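Local coordinates for protein putative ABC transporter (Thermobispora bispora, PDB 4PE6) that probably binds a carbohydrate or related small solute in the cleft between its two lobes and presents it to an ABC transporter for import, at residues G157-P160 with E161-Y165; Y217-A220 with Q221-T225; R240-S243 with Y244-D247; A267-A270 with A271-L274; R315-F318 with R319-V322. All coordinates share one frame; numbering follows the deposited sequence.

Contact 1: residues G157-P160 with E161-Y165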
# COMPACT_ATOMS: atom_id res chain seq x y z
N GLY A 157 5.86 11.26 4.44
CA GLY A 157 5.67 12.28 3.42
C GLY A 157 4.39 12.03 2.63
O GLY A 157 3.74 12.98 2.18
N SER A 158 4.00 10.76 2.48
CA SER A 158 2.75 10.44 1.78
C SER A 158 1.48 10.67 2.65
O SER A 158 1.53 10.69 3.88
CB SER A 158 2.76 9.00 1.24
OG SER A 158 2.62 8.05 2.29
N GLN A 159 0.35 10.86 1.98
CA GLN A 159 -0.93 11.06 2.70
C GLN A 159 -1.37 9.82 3.50
O GLN A 159 -1.75 9.94 4.68
CB GLN A 159 -2.02 11.53 1.73
CG GLN A 159 -3.42 11.64 2.33
CD GLN A 159 -4.21 10.35 2.26
OE1 GLN A 159 -3.96 9.48 1.42
NE2 GLN A 159 -5.16 10.21 3.16
N PRO A 160 -1.33 8.62 2.91
CA PRO A 160 -1.71 7.48 3.71
C PRO A 160 -0.86 7.29 4.96
O PRO A 160 -1.40 6.97 6.01
CB PRO A 160 -1.54 6.28 2.76
CG PRO A 160 -1.67 6.87 1.40
CD PRO A 160 -1.06 8.24 1.51
N GLU A 161 0.45 7.49 4.86
CA GLU A 161 1.30 7.33 6.02
C GLU A 161 0.92 8.30 7.12
O GLU A 161 0.85 7.94 8.30
CB GLU A 161 2.78 7.51 5.69
CG GLU A 161 3.69 7.07 6.83
CD GLU A 161 3.79 8.06 7.98
OE1 GLU A 161 3.71 9.29 7.72
OE2 GLU A 161 4.01 7.59 9.13
N ALA A 162 0.65 9.54 6.74
CA ALA A 162 0.33 10.52 7.75
C ALA A 162 -0.97 10.13 8.47
O ALA A 162 -1.06 10.24 9.69
CB ALA A 162 0.25 11.92 7.14
N GLU A 163 -1.94 9.64 7.70
CA GLU A 163 -3.23 9.23 8.26
C GLU A 163 -3.08 8.05 9.21
O GLU A 163 -3.68 8.02 10.31
CB GLU A 163 -4.23 8.87 7.15
CG GLU A 163 -5.61 8.54 7.71
CD GLU A 163 -6.73 8.50 6.69
OE1 GLU A 163 -6.58 7.87 5.63
OE2 GLU A 163 -7.78 9.09 6.98
N MSE A 164 -2.28 7.07 8.78
CA MSE A 164 -2.08 5.87 9.59
C MSE A 164 -1.33 6.18 10.84
O MSE A 164 -1.65 5.60 11.88
CB MSE A 164 -1.40 4.77 8.78
CG MSE A 164 -2.31 4.40 7.61
SE MSE A 164 -1.83 2.69 6.72
CE MSE A 164 -0.43 3.29 5.53
N TYR A 165 -0.38 7.11 10.80
CA TYR A 165 0.38 7.47 11.99
C TYR A 165 -0.57 8.10 13.04
O TYR A 165 -0.48 7.79 14.23
CB TYR A 165 1.59 8.40 11.68
CG TYR A 165 2.48 8.70 12.87
CD1 TYR A 165 3.05 7.66 13.61
CD2 TYR A 165 2.75 10.01 13.28
CE1 TYR A 165 3.84 7.90 14.72
CE2 TYR A 165 3.55 10.26 14.40
CZ TYR A 165 4.10 9.19 15.10
OH TYR A 165 4.87 9.39 16.20
O HOH W 1 3.48 11.15 5.86
O HOH W 2 -7.66 8.53 3.37

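Contact 2: residues Y217-A220 with Q221-T225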
# COMPACT_ATOMS: atom_id res chain seq x y z
N TYR A 217 9.22 -8.80 8.69
CA TYR A 217 10.31 -9.76 8.39
C TYR A 217 11.65 -9.08 8.67
O TYR A 217 12.51 -9.67 9.28
CB TYR A 217 10.26 -10.28 6.95
CG TYR A 217 11.34 -11.28 6.59
CD1 TYR A 217 11.18 -12.63 6.84
CD2 TYR A 217 12.54 -10.85 6.02
CE1 TYR A 217 12.19 -13.54 6.51
CE2 TYR A 217 13.55 -11.74 5.71
CZ TYR A 217 13.36 -13.08 5.95
OH TYR A 217 14.35 -13.95 5.62
N GLY A 218 11.79 -7.84 8.23
CA GLY A 218 12.99 -7.04 8.48
C GLY A 218 13.18 -6.71 9.94
O GLY A 218 14.30 -6.75 10.46
N VAL A 219 12.10 -6.40 10.62
CA VAL A 219 12.14 -6.17 12.05
C VAL A 219 12.65 -7.45 12.77
O VAL A 219 13.58 -7.42 13.60
CB VAL A 219 10.75 -5.69 12.54
CG1 VAL A 219 10.65 -5.68 14.06
CG2 VAL A 219 10.47 -4.30 11.97
N ALA A 220 12.11 -8.59 12.37
CA ALA A 220 12.53 -9.85 12.95
C ALA A 220 14.05 -10.09 12.78
O ALA A 220 14.72 -10.46 13.73
CB ALA A 220 11.71 -10.99 12.35
N GLN A 221 14.59 -9.84 11.59
CA GLN A 221 16.03 -9.95 11.36
C GLN A 221 16.83 -9.06 12.30
O GLN A 221 17.87 -9.48 12.77
CB GLN A 221 16.40 -9.58 9.93
CG GLN A 221 15.93 -10.50 8.81
CD GLN A 221 16.12 -9.87 7.43
OE1 GLN A 221 15.57 -8.79 7.13
NE2 GLN A 221 16.92 -10.52 6.59
N ALA A 222 16.36 -7.85 12.59
CA ALA A 222 17.09 -7.00 13.53
C ALA A 222 17.19 -7.68 14.90
O ALA A 222 18.27 -7.71 15.51
CB ALA A 222 16.44 -5.64 13.67
N PHE A 223 16.08 -8.24 15.37
CA PHE A 223 16.06 -8.90 16.69
C PHE A 223 16.96 -10.14 16.68
O PHE A 223 17.71 -10.39 17.64
CB PHE A 223 14.62 -9.21 17.13
CG PHE A 223 13.89 -8.01 17.71
CD1 PHE A 223 13.31 -7.05 16.88
CD2 PHE A 223 13.80 -7.84 19.08
CE1 PHE A 223 12.67 -5.95 17.42
CE2 PHE A 223 13.18 -6.73 19.63
CZ PHE A 223 12.62 -5.79 18.79
N ALA A 224 16.93 -10.90 15.59
CA ALA A 224 17.83 -12.06 15.44
C ALA A 224 19.30 -11.64 15.48
O ALA A 224 20.11 -12.31 16.14
CB ALA A 224 17.53 -12.82 14.15
N THR A 225 19.63 -10.53 14.83
CA THR A 225 21.02 -10.04 14.81
C THR A 225 21.48 -9.64 16.21
O THR A 225 22.64 -9.83 16.56
CB THR A 225 21.23 -8.86 13.82
OG1 THR A 225 21.09 -9.34 12.49
CG2 THR A 225 22.62 -8.26 13.94

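Contact 3: residues R240-S243 with Y244-D247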
# COMPACT_ATOMS: atom_id res chain seq x y z
N ARG A 240 7.62 -14.47 1.31
CA ARG A 240 8.72 -14.71 2.24
C ARG A 240 8.29 -14.55 3.70
O ARG A 240 8.67 -15.35 4.57
CB ARG A 240 9.89 -13.77 1.93
CG ARG A 240 11.07 -13.88 2.90
CD ARG A 240 12.17 -12.91 2.53
NE ARG A 240 12.69 -13.18 1.19
CZ ARG A 240 12.43 -12.47 0.10
NH1 ARG A 240 11.64 -11.39 0.13
NH2 ARG A 240 12.96 -12.86 -1.06
N ALA A 241 7.50 -13.52 3.98
CA ALA A 241 7.08 -13.25 5.37
C ALA A 241 6.07 -14.30 5.85
O ALA A 241 6.15 -14.79 6.99
CB ALA A 241 6.49 -11.86 5.50
N LEU A 242 5.12 -14.63 4.98
CA LEU A 242 4.14 -15.68 5.29
C LEU A 242 4.81 -17.03 5.59
O LEU A 242 4.44 -17.70 6.56
CB LEU A 242 3.13 -15.82 4.16
CG LEU A 242 1.86 -14.97 4.27
CD1 LEU A 242 2.04 -13.65 5.00
CD2 LEU A 242 1.31 -14.72 2.87
N SER A 243 5.80 -17.39 4.79
CA SER A 243 6.57 -18.61 5.01
C SER A 243 7.37 -18.58 6.31
O SER A 243 7.48 -19.59 7.01
CB SER A 243 7.53 -18.87 3.83
OG SER A 243 6.86 -18.79 2.58
N TYR A 244 7.96 -17.42 6.62
CA TYR A 244 8.72 -17.26 7.86
C TYR A 244 7.80 -17.39 9.07
O TYR A 244 8.14 -18.05 10.06
CB TYR A 244 9.44 -15.90 7.86
CG TYR A 244 10.13 -15.56 9.16
CD1 TYR A 244 11.42 -16.02 9.43
CD2 TYR A 244 9.49 -14.78 10.12
CE1 TYR A 244 12.05 -15.70 10.63
CE2 TYR A 244 10.11 -14.46 11.31
CZ TYR A 244 11.38 -14.92 11.56
OH TYR A 244 11.98 -14.60 12.75
N TRP A 245 6.62 -16.77 8.96
CA TRP A 245 5.56 -16.88 9.95
C TRP A 245 5.22 -18.37 10.23
O TRP A 245 5.10 -18.78 11.39
CB TRP A 245 4.34 -16.10 9.44
CG TRP A 245 3.24 -15.80 10.41
CD1 TRP A 245 3.23 -16.07 11.75
CD2 TRP A 245 2.00 -15.16 10.12
NE1 TRP A 245 2.04 -15.65 12.30
CE2 TRP A 245 1.27 -15.08 11.32
CE3 TRP A 245 1.42 -14.63 8.95
CZ2 TRP A 245 -0.01 -14.52 11.39
CZ3 TRP A 245 0.15 -14.09 9.01
CH2 TRP A 245 -0.55 -14.03 10.23
N LYS A 246 5.08 -19.16 9.17
CA LYS A 246 4.76 -20.58 9.32
C LYS A 246 5.97 -21.39 9.79
O LYS A 246 5.90 -22.08 10.81
CB LYS A 246 4.22 -21.15 8.00
CG LYS A 246 3.83 -22.62 8.04
CD LYS A 246 2.91 -22.94 9.21
CE LYS A 246 2.41 -24.38 9.17
NZ LYS A 246 1.56 -24.66 7.98
N ASP A 247 7.08 -21.29 9.06
CA ASP A 247 8.25 -22.14 9.30
C ASP A 247 8.81 -22.00 10.72
O ASP A 247 9.34 -22.96 11.26
CB ASP A 247 9.35 -21.86 8.26
CG ASP A 247 8.90 -22.14 6.83
OD1 ASP A 247 7.75 -22.60 6.64
OD2 ASP A 247 9.68 -21.86 5.90

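Contact 4: residues A267-A270 with A271-L274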
# COMPACT_ATOMS: atom_id res chain seq x y z
N ALA A 267 -7.20 1.05 -10.92
CA ALA A 267 -7.09 2.41 -11.47
C ALA A 267 -7.05 2.37 -13.01
O ALA A 267 -7.63 3.23 -13.66
CB ALA A 267 -5.86 3.10 -10.92
N LEU A 268 -6.39 1.36 -13.57
CA LEU A 268 -6.38 1.16 -15.03
C LEU A 268 -7.81 0.98 -15.55
O LEU A 268 -8.20 1.59 -16.54
CB LEU A 268 -5.55 -0.08 -15.38
CG LEU A 268 -5.54 -0.57 -16.82
CD1 LEU A 268 -5.04 0.49 -17.77
CD2 LEU A 268 -4.72 -1.84 -16.95
N TRP A 269 -8.59 0.12 -14.90
CA TRP A 269 -9.97 -0.13 -15.32
C TRP A 269 -10.83 1.11 -15.15
O TRP A 269 -11.62 1.43 -16.02
CB TRP A 269 -10.59 -1.32 -14.60
CG TRP A 269 -9.84 -2.62 -14.87
CD1 TRP A 269 -9.37 -3.48 -13.94
CD2 TRP A 269 -9.49 -3.17 -16.14
NE1 TRP A 269 -8.74 -4.55 -14.55
CE2 TRP A 269 -8.79 -4.37 -15.90
CE3 TRP A 269 -9.70 -2.76 -17.47
CZ2 TRP A 269 -8.30 -5.18 -16.93
CZ3 TRP A 269 -9.23 -3.58 -18.50
CH2 TRP A 269 -8.51 -4.77 -18.22
N ALA A 270 -10.65 1.81 -14.04
CA ALA A 270 -11.31 3.10 -13.87
C ALA A 270 -11.00 4.07 -15.02
O ALA A 270 -11.90 4.69 -15.59
CB ALA A 270 -10.92 3.72 -12.54
N ALA A 271 -9.73 4.20 -15.37
CA ALA A 271 -9.34 5.09 -16.46
C ALA A 271 -10.02 4.72 -17.77
O ALA A 271 -10.49 5.61 -18.49
CB ALA A 271 -7.82 5.12 -16.61
N LEU A 272 -10.05 3.43 -18.10
CA LEU A 272 -10.64 3.00 -19.34
C LEU A 272 -12.15 3.27 -19.36
O LEU A 272 -12.68 3.66 -20.38
CB LEU A 272 -10.40 1.51 -19.60
CG LEU A 272 -8.94 1.11 -19.80
CD1 LEU A 272 -8.89 -0.37 -20.16
CD2 LEU A 272 -8.25 1.93 -20.87
N ASP A 273 -12.80 3.13 -18.22
CA ASP A 273 -14.24 3.43 -18.15
C ASP A 273 -14.48 4.94 -18.31
O ASP A 273 -15.41 5.38 -19.00
CB ASP A 273 -14.87 2.87 -16.87
CG ASP A 273 -15.28 1.39 -17.02
OD1 ASP A 273 -15.14 0.84 -18.14
OD2 ASP A 273 -15.77 0.77 -16.06
N LEU A 274 -13.59 5.72 -17.69
CA LEU A 274 -13.65 7.16 -17.80
C LEU A 274 -13.49 7.58 -19.26
O LEU A 274 -14.21 8.47 -19.75
CB LEU A 274 -12.56 7.79 -16.93
CG LEU A 274 -12.84 7.80 -15.42
CD1 LEU A 274 -11.70 8.47 -14.69
CD2 LEU A 274 -14.13 8.51 -15.06

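Contact 5: residues R315-F318 with R319-V322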
# COMPACT_ATOMS: atom_id res chain seq x y z
N ARG A 315 -11.76 -6.21 -15.25
CA ARG A 315 -12.63 -5.10 -15.55
C ARG A 315 -14.04 -5.35 -14.96
O ARG A 315 -14.66 -4.43 -14.41
CB ARG A 315 -12.70 -4.89 -17.06
CG ARG A 315 -13.12 -3.49 -17.41
CD ARG A 315 -13.08 -3.23 -18.90
NE ARG A 315 -13.27 -1.81 -19.13
CZ ARG A 315 -13.28 -1.21 -20.32
NH1 ARG A 315 -13.11 -1.91 -21.43
NH2 ARG A 315 -13.45 0.10 -20.38
N GLU A 316 -14.51 -6.59 -15.03
CA GLU A 316 -15.81 -6.94 -14.46
C GLU A 316 -15.86 -6.84 -12.92
O GLU A 316 -16.81 -6.28 -12.36
CB GLU A 316 -16.25 -8.35 -14.94
CG GLU A 316 -17.76 -8.49 -15.07
CD GLU A 316 -18.39 -7.35 -15.86
OE1 GLU A 316 -18.05 -7.17 -17.05
OE2 GLU A 316 -19.22 -6.60 -15.27
N LEU A 317 -14.84 -7.36 -12.24
CA LEU A 317 -14.78 -7.24 -10.78
C LEU A 317 -14.67 -5.79 -10.36
O LEU A 317 -15.30 -5.38 -9.39
CB LEU A 317 -13.64 -8.07 -10.17
CG LEU A 317 -13.86 -9.59 -10.17
CD1 LEU A 317 -12.60 -10.31 -9.68
CD2 LEU A 317 -15.06 -10.00 -9.33
N PHE A 318 -13.89 -5.01 -11.10
CA PHE A 318 -13.83 -3.56 -10.87
C PHE A 318 -15.22 -2.92 -10.90
O PHE A 318 -15.62 -2.25 -9.95
CB PHE A 318 -12.93 -2.87 -11.90
CG PHE A 318 -13.08 -1.39 -11.91
CD1 PHE A 318 -12.51 -0.62 -10.92
CD2 PHE A 318 -13.84 -0.75 -12.89
CE1 PHE A 318 -12.68 0.75 -10.89
CE2 PHE A 318 -14.00 0.62 -12.87
CZ PHE A 318 -13.41 1.37 -11.88
N ARG A 319 -15.95 -3.15 -11.99
CA ARG A 319 -17.30 -2.59 -12.16
C ARG A 319 -18.25 -3.02 -11.05
O ARG A 319 -19.05 -2.21 -10.57
CB ARG A 319 -17.86 -2.94 -13.54
CG ARG A 319 -17.29 -2.05 -14.64
CD ARG A 319 -17.74 -2.52 -16.01
NE ARG A 319 -17.15 -1.71 -17.07
CZ ARG A 319 -17.29 -1.98 -18.37
NH1 ARG A 319 -17.99 -3.04 -18.76
NH2 ARG A 319 -16.73 -1.19 -19.27
N GLN A 320 -18.17 -4.29 -10.64
CA GLN A 320 -18.96 -4.78 -9.51
C GLN A 320 -18.71 -3.97 -8.26
O GLN A 320 -19.65 -3.60 -7.56
CB GLN A 320 -18.63 -6.24 -9.19
CG GLN A 320 -19.24 -7.27 -10.13
CD GLN A 320 -18.83 -8.68 -9.74
OE1 GLN A 320 -18.67 -8.99 -8.55
NE2 GLN A 320 -18.65 -9.55 -10.74
N GLN A 321 -17.44 -3.72 -7.95
CA GLN A 321 -17.09 -2.95 -6.76
C GLN A 321 -17.59 -1.52 -6.86
O GLN A 321 -18.07 -0.97 -5.87
CB GLN A 321 -15.57 -2.96 -6.49
CG GLN A 321 -15.12 -2.03 -5.36
CD GLN A 321 -15.40 -2.56 -3.96
OE1 GLN A 321 -15.62 -3.76 -3.76
NE2 GLN A 321 -15.38 -1.67 -2.97
N VAL A 322 -17.48 -0.93 -8.05
CA VAL A 322 -18.02 0.42 -8.28
C VAL A 322 -19.53 0.41 -8.04
O VAL A 322 -20.06 1.32 -7.41
CB VAL A 322 -17.68 0.94 -9.68
CG1 VAL A 322 -18.36 2.27 -9.94
CG2 VAL A 322 -16.16 1.11 -9.85

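Contact 1: residues G157-P160 with E161-Y165
Ser158 O is gripped twice at the start of the helix: Ala162 N donates to it across one turn at 3.2 Å, and a water donates to it as well. The same water accepts from Gly157 N and gives its other hydrogen to Glu161 OE1 at 2.6 Å, so loop and helix are stitched together around one molecule. Ser158 is the N-cap. Its OG, turned back between the backbone N and the carbonyl carbon (chi1 73°), accepts a weak bond from Glu161 N at 3.4 Å, while its stronger partner is the carbonyl of Val155. On another side of the helix, Gln159 and Glu163 run side by side with amide and carboxylate planes 67° apart; Gln159 NE2 and Glu163 OE1 are 3.7 Å apart and a second water joins them. Gln159 OE1 takes the backbone N of Ala115. The methyl CE of Met164, a selenomethionine, lies 4.2 Å from Pro160 CB, and the ring of Pro160 touches the bound trihydroxybutanoic acid. The helix is the crossover of the beta-alpha-beta unit of strands 147-153 and 178-185: Glu161 OE2 forms a salt bridge with Arg153, and Pro160, Glu163 and Met164 pack on Phe128 of helix 128-142.

Contact 2: residues Y217-A220 with Q221-T225
This is a one-turn contact along helix 216-226, where Tyr217 meets Gln221 and Val219 meets Phe223, between strands 209-211 and 232-235. Four backbone bonds from residue i+4 to residue i carry it, the shortest from Ala224 N to Ala220 O at 2.9 Å. The Tyr217 ring and the Gln221 side chain cross at a slant, ring and amide planes 47° apart, and Tyr217 CE2 comes within 3.6 Å of Gln221 CD. Tyr217 reaches this place because CG stands opposite the backbone N (chi1 -180°), which swings the ring toward the next turn. With an alanine in place of Gln221, the CE2 side of the Tyr217 ring would probably lose the CG and CD atoms packed against it, opening a gap there. Val219 and Phe223 point the same way, Val219 CG1 lying 3.9 Å from Phe223 CE1. The carbonyl Val219 O, which already accepts Phe223 N, also lies in the plane of the Phe223 ring at its edge, 3.3 Å from Phe223 CD1. These two residues face Val210 of strand 209-211, and Ala222 packs on helix 190-200. A helix with one apolar side on the sheet is the usual beta-alpha-beta crossover of the periplasmic binding protein fold.

Contact 3: residues R240-S243 with Y244-D247
Leu242 and Trp245 run at a slant to one another on the inner side of helix 239-247, and the leucine methyl CD1 meets the edge of the indole, near its plane, 4.1 Å from Trp245 CE3. In Trp245, CG lies opposite the backbone N (chi1 -166°), which sends the indole out from the helix, and chi2 near 5° sets how the ring is turned, with its benzo edge at Leu242 CD1. The turn beneath this pair is held by Trp245 N, which donates to Ala241 O at 2.8 Å, and by Lys246 N, which reaches Leu242 O at 3.1 Å.

Asp247 is oriented quite differently. With CG beside its own backbone N (chi1 -61°), its carboxylate folds back toward the preceding turn, and Asp247 OD1 comes to 3.0 Å from Ser243 O. Both are acceptors, so no hydrogen bond joins them; the same carbonyl is instead satisfied by Asp247 N at 2.7 Å. The two oxygens lie close enough that some electrostatic strain is likely. Ser243 turns its hydroxyl backward along the helix, to the carbonyl of Gly239. Tyr244 extends away from Arg240, although Tyr244 CB touches Arg240 O at 3.4 Å and Tyr244 N donates to the same oxygen. The guanidinium of Arg240 forms a salt bridge with Asp306.

Within the beta-alpha-beta unit of strands 232-235 and 255-258, Leu242 and Trp245 both pack on Ala256 of strand 255-258, while Tyr244 meets Tyr217 of helix 216-226 edge-to-face and Leu242 also touches Trp299 of helix 293-302.

Contact 4: residues A267-A270 with A271-L274
Apolar packing leads here: Trp269 and Leu272 run alongside one another in the same direction, and the leucine methyl CD1 comes up obliquely to the benzo part of the indole, 3.6 Å from Trp269 CZ3 and 3.7 Å from Trp269 CE3. Both first torsions set CG opposite the carbonyl carbon (chi1 -61° for Trp269, -65° for Leu272), so the two chains lean in the same sense along the helix. Leu268 makes a looser approach, its CD1 4.4 Å from Leu272 CG. Helix 263-275 lies on the parallel part of the sheet in this lobe of the periplasmic binding protein fold: Ala267 touches strands 84-88 and 108-112, Ala271 rests on strand 84-88 and Leu274 on strand 108-112. The methyls of Ala267 and Ala271 make this approach, consistent with close packing on the strands.

Among polar contacts, each turn is closed by backbone bonds, with Ala271 N to Ala267 O at 2.9 Å and Leu274 N to Ala270 O also 2.9 Å. Trp269 O accepts Asp273 N at 3.0 Å. The indole NE1 of Trp269 gives its hydrogen to the carbonyl of Trp313. Buried Asp273 is held by charge, its OD1 bridging to Arg315 and Arg319 of helix 315-327.

Contact 5: residues R315-F318 with R319-V322
Arg319 opens the second half of this turn by laying its guanidinium across that of Arg315, in the C-terminal helix 315-327 that packs against helix 263-275 of the periplasmic binding protein fold. Arg319 NH2 stands above the Arg315 guanidinium, nearer its border than its middle and 3.5 Å from Arg315 NE, with the two planes 42° apart. Both guanidinium groups converge on the carboxylate of Asp273, and Arg315 also pairs with Glu276; this shared acid probably favours their close approach. Both arginines are extended from CG to NE, which carries their ends out to this common partner. Below them, Arg319 N donates to Arg315 O at 3.0 Å.

Gln320 follows, running alongside Leu317 in the same direction, with Gln320 OE1 3.8 Å from Leu317 CD2. Its backbone N bonds to Glu316 O at 3.0 Å. Gln321 turns away from the turn, and its polar end is taken up elsewhere, OE1 accepting from the backbone N of Val332; its own backbone N reaches Leu317 O at 3.1 Å.

Val322 meets Phe318, whose ring it approaches over one face in a CH-pi contact. An alanine in place of Phe318 would probably leave this valine methyl without its aromatic cover and open a gap against Ala270 of the neighbouring helix. The methyl CG2 of Val322 lies 3.7 Å from the ring centroid of Phe318, 23° off the ring normal, and 3.4 Å from Phe318 CZ.

The five contacts illustrate how single helical turns serve different parts of a two-lobed fold. Only contact 1 includes a residue of the ligand pocket, Pro160, about 4 Å from the bound trihydroxybutanoic acid; nearest side chains of contacts 2, 3 and 4 stay about 13 to 14 Å from it. Contacts 2 and 3 pair neighbouring helices, centres 13 Å apart, with Tyr217 CZ 3.6 Å from Arg240 CD. Contacts 4 and 5 form a second pair, centres 10 Å apart, tied by Asp273 OD1 to Arg319 NH2 at 2.8 Å. Contacts 2 and 4 lie on opposite sides of the chain's centre, their centres 40 Å apart.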